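Local coordinates for dual specificity protein phosphatase 14 (Homo sapiens, PDB 2WGP) that dephosphorylates phosphotyrosine, phosphoserine and phosphothreonine in proteins, inactivating the MAP kinases ERK, JNK and p38 and dampening T-cell receptor signalling through TAB1, at residues A[127-132]-A[137-142]; A[131-136]-A[155-160]; A[159-162]-A[168-171]. All coordinates share one frame; numbering follows the deposited sequence.

Interaction 1: residues A[127-132]-A[137-142]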
# COMPACT_ATOMS: atom_id res chain seq x y z
N LYS A 127 -0.97 -32.94 0.44
CA LYS A 127 0.24 -33.58 -0.08
C LYS A 127 0.25 -35.09 0.11
O LYS A 127 0.64 -35.81 -0.81
CB LYS A 127 1.50 -32.98 0.53
CG LYS A 127 2.80 -33.50 -0.15
CD LYS A 127 4.05 -32.89 0.43
CE LYS A 127 5.28 -33.45 -0.31
NZ LYS A 127 6.48 -32.64 -0.03
N PHE A 128 -0.16 -35.57 1.27
CA PHE A 128 -0.02 -36.99 1.58
C PHE A 128 -1.32 -37.80 1.64
O PHE A 128 -1.26 -39.03 1.70
CB PHE A 128 0.79 -37.17 2.87
CG PHE A 128 2.25 -36.91 2.69
CD1 PHE A 128 3.05 -37.84 2.02
CD2 PHE A 128 2.82 -35.73 3.16
CE1 PHE A 128 4.39 -37.61 1.84
CE2 PHE A 128 4.15 -35.50 2.99
CZ PHE A 128 4.94 -36.44 2.32
N HIS A 129 -2.48 -37.14 1.59
CA HIS A 129 -3.76 -37.83 1.54
C HIS A 129 -4.56 -37.59 0.24
O HIS A 129 -5.70 -37.99 0.15
CB HIS A 129 -4.56 -37.52 2.81
CG HIS A 129 -4.00 -38.18 4.01
ND1 HIS A 129 -4.47 -39.38 4.49
CD2 HIS A 129 -2.93 -37.86 4.79
CE1 HIS A 129 -3.75 -39.76 5.53
NE2 HIS A 129 -2.81 -38.86 5.73
N ASN A 130 -3.94 -36.93 -0.73
CA ASN A 130 -4.51 -36.77 -2.07
C ASN A 130 -5.92 -36.17 -2.08
O ASN A 130 -6.81 -36.61 -2.78
CB ASN A 130 -4.47 -38.10 -2.82
CG ASN A 130 -4.50 -37.93 -4.33
OD1 ASN A 130 -3.91 -36.99 -4.86
ND2 ASN A 130 -5.19 -38.83 -5.03
N VAL A 131 -6.10 -35.15 -1.27
CA VAL A 131 -7.40 -34.52 -1.12
C VAL A 131 -7.20 -33.06 -1.55
O VAL A 131 -6.14 -32.48 -1.31
CB VAL A 131 -7.85 -34.79 0.36
CG1 VAL A 131 -7.32 -33.79 1.34
CG2 VAL A 131 -9.32 -35.06 0.47
N CYS A 132 -8.18 -32.48 -2.26
CA CYS A 132 -8.10 -31.09 -2.67
C CYS A 132 -8.25 -30.17 -1.45
O CYS A 132 -8.59 -30.61 -0.32
CB CYS A 132 -9.18 -30.78 -3.71
SG CYS A 132 -10.88 -30.76 -3.09
N TYR A 137 -9.70 -28.68 4.06
CA TYR A 137 -10.38 -27.74 4.97
C TYR A 137 -11.55 -28.38 5.69
O TYR A 137 -11.61 -28.35 6.93
CB TYR A 137 -10.78 -26.47 4.19
CG TYR A 137 -11.57 -25.47 4.99
CD1 TYR A 137 -10.98 -24.74 6.04
CD2 TYR A 137 -12.91 -25.25 4.70
CE1 TYR A 137 -11.75 -23.81 6.78
CE2 TYR A 137 -13.66 -24.34 5.41
CZ TYR A 137 -13.09 -23.62 6.43
OH TYR A 137 -13.88 -22.73 7.12
N ASN A 138 -12.47 -28.97 4.94
CA ASN A 138 -13.66 -29.61 5.53
C ASN A 138 -13.28 -30.73 6.50
O ASN A 138 -13.90 -30.86 7.54
CB ASN A 138 -14.57 -30.18 4.45
CG ASN A 138 -15.21 -29.11 3.58
OD1 ASN A 138 -15.37 -27.96 3.97
ND2 ASN A 138 -15.58 -29.50 2.38
N TRP A 139 -12.24 -31.49 6.16
CA TRP A 139 -11.68 -32.55 7.02
C TRP A 139 -11.29 -31.99 8.41
O TRP A 139 -11.78 -32.43 9.45
CB TRP A 139 -10.47 -33.16 6.30
CG TRP A 139 -9.80 -34.35 6.90
CD1 TRP A 139 -9.63 -34.63 8.22
CD2 TRP A 139 -9.12 -35.38 6.18
NE1 TRP A 139 -8.94 -35.79 8.37
CE2 TRP A 139 -8.62 -36.29 7.14
CE3 TRP A 139 -8.93 -35.65 4.82
CZ2 TRP A 139 -7.93 -37.44 6.78
CZ3 TRP A 139 -8.24 -36.80 4.47
CH2 TRP A 139 -7.74 -37.68 5.45
N VAL A 140 -10.41 -30.99 8.40
CA VAL A 140 -9.95 -30.39 9.66
C VAL A 140 -11.09 -29.67 10.39
O VAL A 140 -11.23 -29.80 11.60
CB VAL A 140 -8.79 -29.42 9.44
CG1 VAL A 140 -8.30 -28.86 10.80
CG2 VAL A 140 -7.63 -30.10 8.69
N LYS A 141 -11.90 -28.95 9.65
CA LYS A 141 -13.06 -28.22 10.20
C LYS A 141 -14.09 -29.19 10.85
O LYS A 141 -14.70 -28.85 11.86
CB LYS A 141 -13.65 -27.33 9.09
CG LYS A 141 -14.79 -26.39 9.46
CD LYS A 141 -14.35 -25.03 9.93
CE LYS A 141 -15.53 -24.07 9.96
NZ LYS A 141 -15.48 -23.10 11.05
N ALA A 142 -14.27 -30.40 10.30
CA ALA A 142 -15.15 -31.38 10.93
C ALA A 142 -14.67 -31.77 12.32
O ALA A 142 -15.49 -32.01 13.21
CB ALA A 142 -15.30 -32.64 10.05
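Trp139 and His129 meet in an offset edge-to-face pair, the benzo edge of the indole turned toward the imidazole face. The contact spans the turn between two consecutive helices in the helical part of the protein-tyrosine phosphatase fold, where helix 116-129 gives way to helix 133-143 across a short linker, and it illustrates how one large aromatic can bridge a turn whose backbones stay well apart. The six-membered ring of Trp139 and the ring of His129 stand 5.4 Å apart between centroids, their planes at 75°. The leading atom is Trp139 CH2, which lies 3.8 Å from His129 ND1, while His129 CB sits beside the same outer corner of the indole. Farther back along the benzo ring, Val131 CG1 comes to 4.3 Å from Trp139 CE3, a looser apolar touch.

Two features of the chain prepare this meeting. Asn130 takes positive phi as the first residue to leave helical geometry, and the chain then passes through Val131, whose CB points toward the second helix. On that helix the Trp139 side chain leaves with CG anti to the backbone N (chi1 -174°), carrying the indole across to the corner. Around the pair, Leu125 of helix 116-129 touches both Val131 and Trp139, and the ring of Tyr124 meets that of His129. The contact lies near the surface, yet the polar end of the indole is engaged: Trp139 NE1 donates a hydrogen bond to the backbone O of Ile29, in the loop joining strands 26-28 and 33-36.

Interaction 2: residues A[131-136]-A[155-160]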
# COMPACT_ATOMS: atom_id res chain seq x y z
N VAL A 131 -6.10 -35.15 -1.27
CA VAL A 131 -7.40 -34.52 -1.12
C VAL A 131 -7.20 -33.06 -1.55
O VAL A 131 -6.14 -32.48 -1.31
CB VAL A 131 -7.85 -34.79 0.36
CG1 VAL A 131 -7.32 -33.79 1.34
CG2 VAL A 131 -9.32 -35.06 0.47
N CYS A 132 -8.18 -32.48 -2.26
CA CYS A 132 -8.10 -31.09 -2.67
C CYS A 132 -8.25 -30.17 -1.45
O CYS A 132 -8.59 -30.61 -0.32
CB CYS A 132 -9.18 -30.78 -3.71
SG CYS A 132 -10.88 -30.76 -3.09
N LEU A 133 -7.98 -28.90 -1.67
CA LEU A 133 -7.98 -27.91 -0.60
C LEU A 133 -9.35 -27.79 0.10
O LEU A 133 -9.41 -27.71 1.33
CB LEU A 133 -7.56 -26.55 -1.14
CG LEU A 133 -7.54 -25.37 -0.19
CD1 LEU A 133 -6.72 -25.69 1.08
CD2 LEU A 133 -6.97 -24.15 -0.93
N LEU A 134 -10.44 -27.81 -0.67
CA LEU A 134 -11.77 -27.72 -0.07
C LEU A 134 -12.01 -28.94 0.86
O LEU A 134 -12.48 -28.79 2.00
CB LEU A 134 -12.86 -27.62 -1.14
CG LEU A 134 -14.30 -27.56 -0.65
CD1 LEU A 134 -14.53 -26.40 0.35
CD2 LEU A 134 -15.29 -27.52 -1.85
N GLU A 135 -11.67 -30.13 0.38
CA GLU A 135 -11.84 -31.35 1.18
C GLU A 135 -10.96 -31.34 2.43
O GLU A 135 -11.39 -31.76 3.49
CB GLU A 135 -11.51 -32.62 0.39
CG GLU A 135 -12.38 -32.97 -0.79
CD GLU A 135 -11.86 -34.25 -1.55
OE1 GLU A 135 -10.85 -34.19 -2.35
OE2 GLU A 135 -12.47 -35.33 -1.35
N ALA A 136 -9.72 -30.86 2.28
CA ALA A 136 -8.74 -30.81 3.36
C ALA A 136 -9.21 -29.84 4.47
O ALA A 136 -9.16 -30.16 5.64
CB ALA A 136 -7.34 -30.39 2.81
N ARG A 155 -4.34 -17.57 0.68
CA ARG A 155 -3.63 -17.31 -0.59
C ARG A 155 -2.50 -18.33 -0.80
O ARG A 155 -2.35 -18.89 -1.87
CB ARG A 155 -3.05 -15.89 -0.65
CG ARG A 155 -4.08 -14.80 -0.73
CD ARG A 155 -3.46 -13.44 -1.08
NE ARG A 155 -2.60 -12.88 -0.04
CZ ARG A 155 -2.99 -12.13 1.00
NH1 ARG A 155 -4.27 -11.83 1.20
NH2 ARG A 155 -2.07 -11.68 1.86
N GLN A 156 -1.77 -18.61 0.27
CA GLN A 156 -0.62 -19.50 0.17
C GLN A 156 -1.06 -20.95 -0.02
O GLN A 156 -0.47 -21.68 -0.82
CB GLN A 156 0.28 -19.32 1.40
CG GLN A 156 0.92 -17.94 1.49
CD GLN A 156 1.81 -17.75 2.70
OE1 GLN A 156 2.73 -18.54 2.94
NE2 GLN A 156 1.58 -16.66 3.47
N LEU A 157 -2.11 -21.37 0.70
CA LEU A 157 -2.68 -22.72 0.51
C LEU A 157 -3.20 -22.94 -0.91
O LEU A 157 -3.06 -24.03 -1.47
CB LEU A 157 -3.84 -22.95 1.49
CG LEU A 157 -3.44 -23.27 2.93
CD1 LEU A 157 -4.64 -23.19 3.82
CD2 LEU A 157 -2.71 -24.62 3.03
N ILE A 158 -3.83 -21.91 -1.48
CA ILE A 158 -4.39 -21.96 -2.84
C ILE A 158 -3.28 -22.14 -3.87
O ILE A 158 -3.42 -22.94 -4.79
CB ILE A 158 -5.26 -20.73 -3.18
CG1 ILE A 158 -6.59 -20.78 -2.43
CG2 ILE A 158 -5.52 -20.66 -4.72
CD1 ILE A 158 -7.37 -19.42 -2.32
N ASP A 159 -2.19 -21.39 -3.71
CA ASP A 159 -1.01 -21.57 -4.56
C ASP A 159 -0.46 -22.99 -4.45
O ASP A 159 -0.17 -23.61 -5.46
CB ASP A 159 0.09 -20.53 -4.25
CG ASP A 159 1.19 -20.52 -5.31
OD1 ASP A 159 2.04 -21.42 -5.29
OD2 ASP A 159 1.19 -19.63 -6.19
N TYR A 160 -0.32 -23.50 -3.22
CA TYR A 160 0.21 -24.85 -2.98
C TYR A 160 -0.69 -25.92 -3.58
O TYR A 160 -0.21 -26.87 -4.20
CB TYR A 160 0.37 -25.08 -1.49
CG TYR A 160 1.13 -26.33 -1.09
CD1 TYR A 160 2.44 -26.56 -1.55
CD2 TYR A 160 0.57 -27.26 -0.20
CE1 TYR A 160 3.16 -27.67 -1.14
CE2 TYR A 160 1.26 -28.39 0.19
CZ TYR A 160 2.56 -28.58 -0.28
OH TYR A 160 3.23 -29.68 0.15
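Leu133 drives both of its methyl groups against segment 155-160 of helix 151-165, where they meet the step from Leu157 to Ile158. CD2 approaches the backbone side of Ile158, coming to 3.7 Å from Ile158 CG1 and 3.9 Å from Ile158 CA, and it reaches back to Leu157 as well, lying 3.9 Å from the carbonyl O of that residue. CD1 rests beside the base of the Leu157 side chain, 4.0 Å from Leu157 CB. A chi1 of 178° swings CG of the leucine out toward helix 151-165, and the side chain crosses both partners at about a right angle. Ile122 and Met126 of helix 116-129, together with Trp154, also touch Leu133, so this first residue of helix 133-143 is buried among side chains of two other helices.

Helix 133-143 and helix 151-165 both belong to the helical part of the phosphatase fold, and the start of the former is closed by a capping box. Cys132 N donates to Glu135 OE1 at 3.2 Å with an N-H...O angle of 161°, meeting the carboxylate on its anti side, 25° out of its plane. In return, Glu135 N makes a weak bond to Cys132 SG at 3.6 Å.

The two flanks turned from the Leu133 contact are more polar, and they differ. On helix 133-143, Glu135 is exposed. On helix 151-165, the CB of Asp159 points away from helix 133-143, and Asp159 OD1 bonds Gln163 NE2; other subunits cover part of this flank. Tyr177 of a neighbouring subunit packs on Gln156 and Tyr160, and Gln174 of a different neighbouring subunit lies against Arg155.

Interaction 3: residues A[159-162]-A[168-171]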
# COMPACT_ATOMS: atom_id res chain seq x y z
N ASP A 159 -2.19 -21.39 -3.71
CA ASP A 159 -1.01 -21.57 -4.56
C ASP A 159 -0.46 -22.99 -4.45
O ASP A 159 -0.17 -23.61 -5.46
CB ASP A 159 0.09 -20.53 -4.25
CG ASP A 159 1.19 -20.52 -5.31
OD1 ASP A 159 2.04 -21.42 -5.29
OD2 ASP A 159 1.19 -19.63 -6.19
N TYR A 160 -0.32 -23.50 -3.22
CA TYR A 160 0.21 -24.85 -2.98
C TYR A 160 -0.69 -25.92 -3.58
O TYR A 160 -0.21 -26.87 -4.20
CB TYR A 160 0.37 -25.08 -1.49
CG TYR A 160 1.13 -26.33 -1.09
CD1 TYR A 160 2.44 -26.56 -1.55
CD2 TYR A 160 0.57 -27.26 -0.20
CE1 TYR A 160 3.16 -27.67 -1.14
CE2 TYR A 160 1.26 -28.39 0.19
CZ TYR A 160 2.56 -28.58 -0.28
OH TYR A 160 3.23 -29.68 0.15
N GLU A 161 -2.01 -25.75 -3.42
CA GLU A 161 -2.98 -26.64 -4.07
C GLU A 161 -2.77 -26.67 -5.59
O GLU A 161 -2.76 -27.74 -6.20
CB GLU A 161 -4.41 -26.23 -3.78
CG GLU A 161 -5.43 -27.27 -4.34
CD GLU A 161 -6.87 -26.85 -4.31
OE1 GLU A 161 -7.16 -25.63 -4.26
OE2 GLU A 161 -7.75 -27.76 -4.32
N ARG A 162 -2.59 -25.49 -6.19
CA ARG A 162 -2.37 -25.39 -7.64
C ARG A 162 -1.07 -26.10 -8.05
O ARG A 162 -1.03 -26.75 -9.10
CB ARG A 162 -2.35 -23.93 -8.11
CG ARG A 162 -3.70 -23.18 -8.06
CD ARG A 162 -3.50 -21.64 -8.27
NE ARG A 162 -3.16 -21.35 -9.68
CZ ARG A 162 -2.21 -20.52 -10.12
NH1 ARG A 162 -1.44 -19.83 -9.29
NH2 ARG A 162 -2.04 -20.37 -11.42
N SER A 168 -7.47 -25.36 -8.66
CA SER A 168 -7.85 -24.93 -7.34
C SER A 168 -9.35 -25.18 -7.06
O SER A 168 -10.18 -25.16 -7.97
CB SER A 168 -7.42 -23.46 -7.11
OG SER A 168 -8.19 -22.54 -7.86
N THR A 169 -9.67 -25.45 -5.80
CA THR A 169 -11.04 -25.72 -5.37
C THR A 169 -11.59 -24.67 -4.39
O THR A 169 -12.75 -24.78 -3.94
CB THR A 169 -11.14 -27.14 -4.77
OG1 THR A 169 -10.25 -27.27 -3.66
CG2 THR A 169 -10.77 -28.18 -5.85
N VAL A 170 -10.75 -23.67 -4.09
CA VAL A 170 -11.14 -22.48 -3.32
C VAL A 170 -10.54 -21.26 -4.03
O VAL A 170 -9.40 -21.31 -4.49
CB VAL A 170 -10.59 -22.53 -1.87
CG1 VAL A 170 -10.98 -21.27 -1.07
CG2 VAL A 170 -11.08 -23.80 -1.16
N LYS A 171 -11.32 -20.20 -4.10
CA LYS A 171 -10.95 -18.94 -4.73
C LYS A 171 -11.08 -17.82 -3.71
O LYS A 171 -11.96 -17.86 -2.85
CB LYS A 171 -11.92 -18.61 -5.86
CG LYS A 171 -11.28 -18.52 -7.22
CD LYS A 171 -12.28 -18.82 -8.35
CE LYS A 171 -13.21 -17.63 -8.68
NZ LYS A 171 -13.40 -17.53 -10.17
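Glu161 clasps Thr169 with both carboxylate oxygens, a two-pronged grip that pins the connection after helix 151-165 back onto the helix it has just left. This returning segment leads into an antiparallel hairpin, so the contact joins helix 151-165, in the helical part of the phosphatase fold, to the connection running into strands 172-175 and 178-181.

Hydrogen bonding dominates. Thr169 N points at Glu161 OE1 over 3.0 Å, with an N-H...O angle of 162°, meeting the oxygen on its syn side but 33° out of the carboxylate plane. Thr169 OG1 donates to the syn lone pair of Glu161 OE2 at 2.6 Å. Its position between the backbone N and the carbonyl carbon (chi1 59°) lets the hydroxyl and the amide of one residue address the same carboxylate. Each side-chain oxygen of this second bond also serves the start of helix 133-143: Glu161 OE2 accepts from Leu133 N, and Thr169 OG1 from Leu134 N. A leucine in place of Glu161 would probably leave Thr169 N and Leu133 N without their carboxylate acceptors, and the Thr169 hydroxyl proton without its own.

Among charged pairs, Arg162 NH2 forms a reciprocal salt bridge with Asp159 OD1 of a neighbouring subunit, while Pro176 of another subunit packs on the same arginine.

Van der Waals contacts lie beside the polar grip. Glu161 OE1 lies 3.2 Å from Ser168 CA, and the aliphatic part of Arg162 touches the same residue, its CG standing 3.8 Å from Ser168 CB.

How the interactions relate
Followed from the N terminus, interaction 1 closes the short turn from helix 116-129 into helix 133-143. Before its second segment is reached, interaction 2 has opened at 131-136, so the two overlap and cross rather than nest; interaction 2 closes later, on helix 151-165. Interaction 3 starts at the end of that same segment and shuts the loop after the helix, in series with interaction 1. Interactions 2 and 3 have centres about 5 Å apart and share Asp159 and Tyr160, whereas the centres of interactions 1 and 3 lie about 13 Å apart. Together they tie three successive helices to the connection that leads into the C-terminal hairpin.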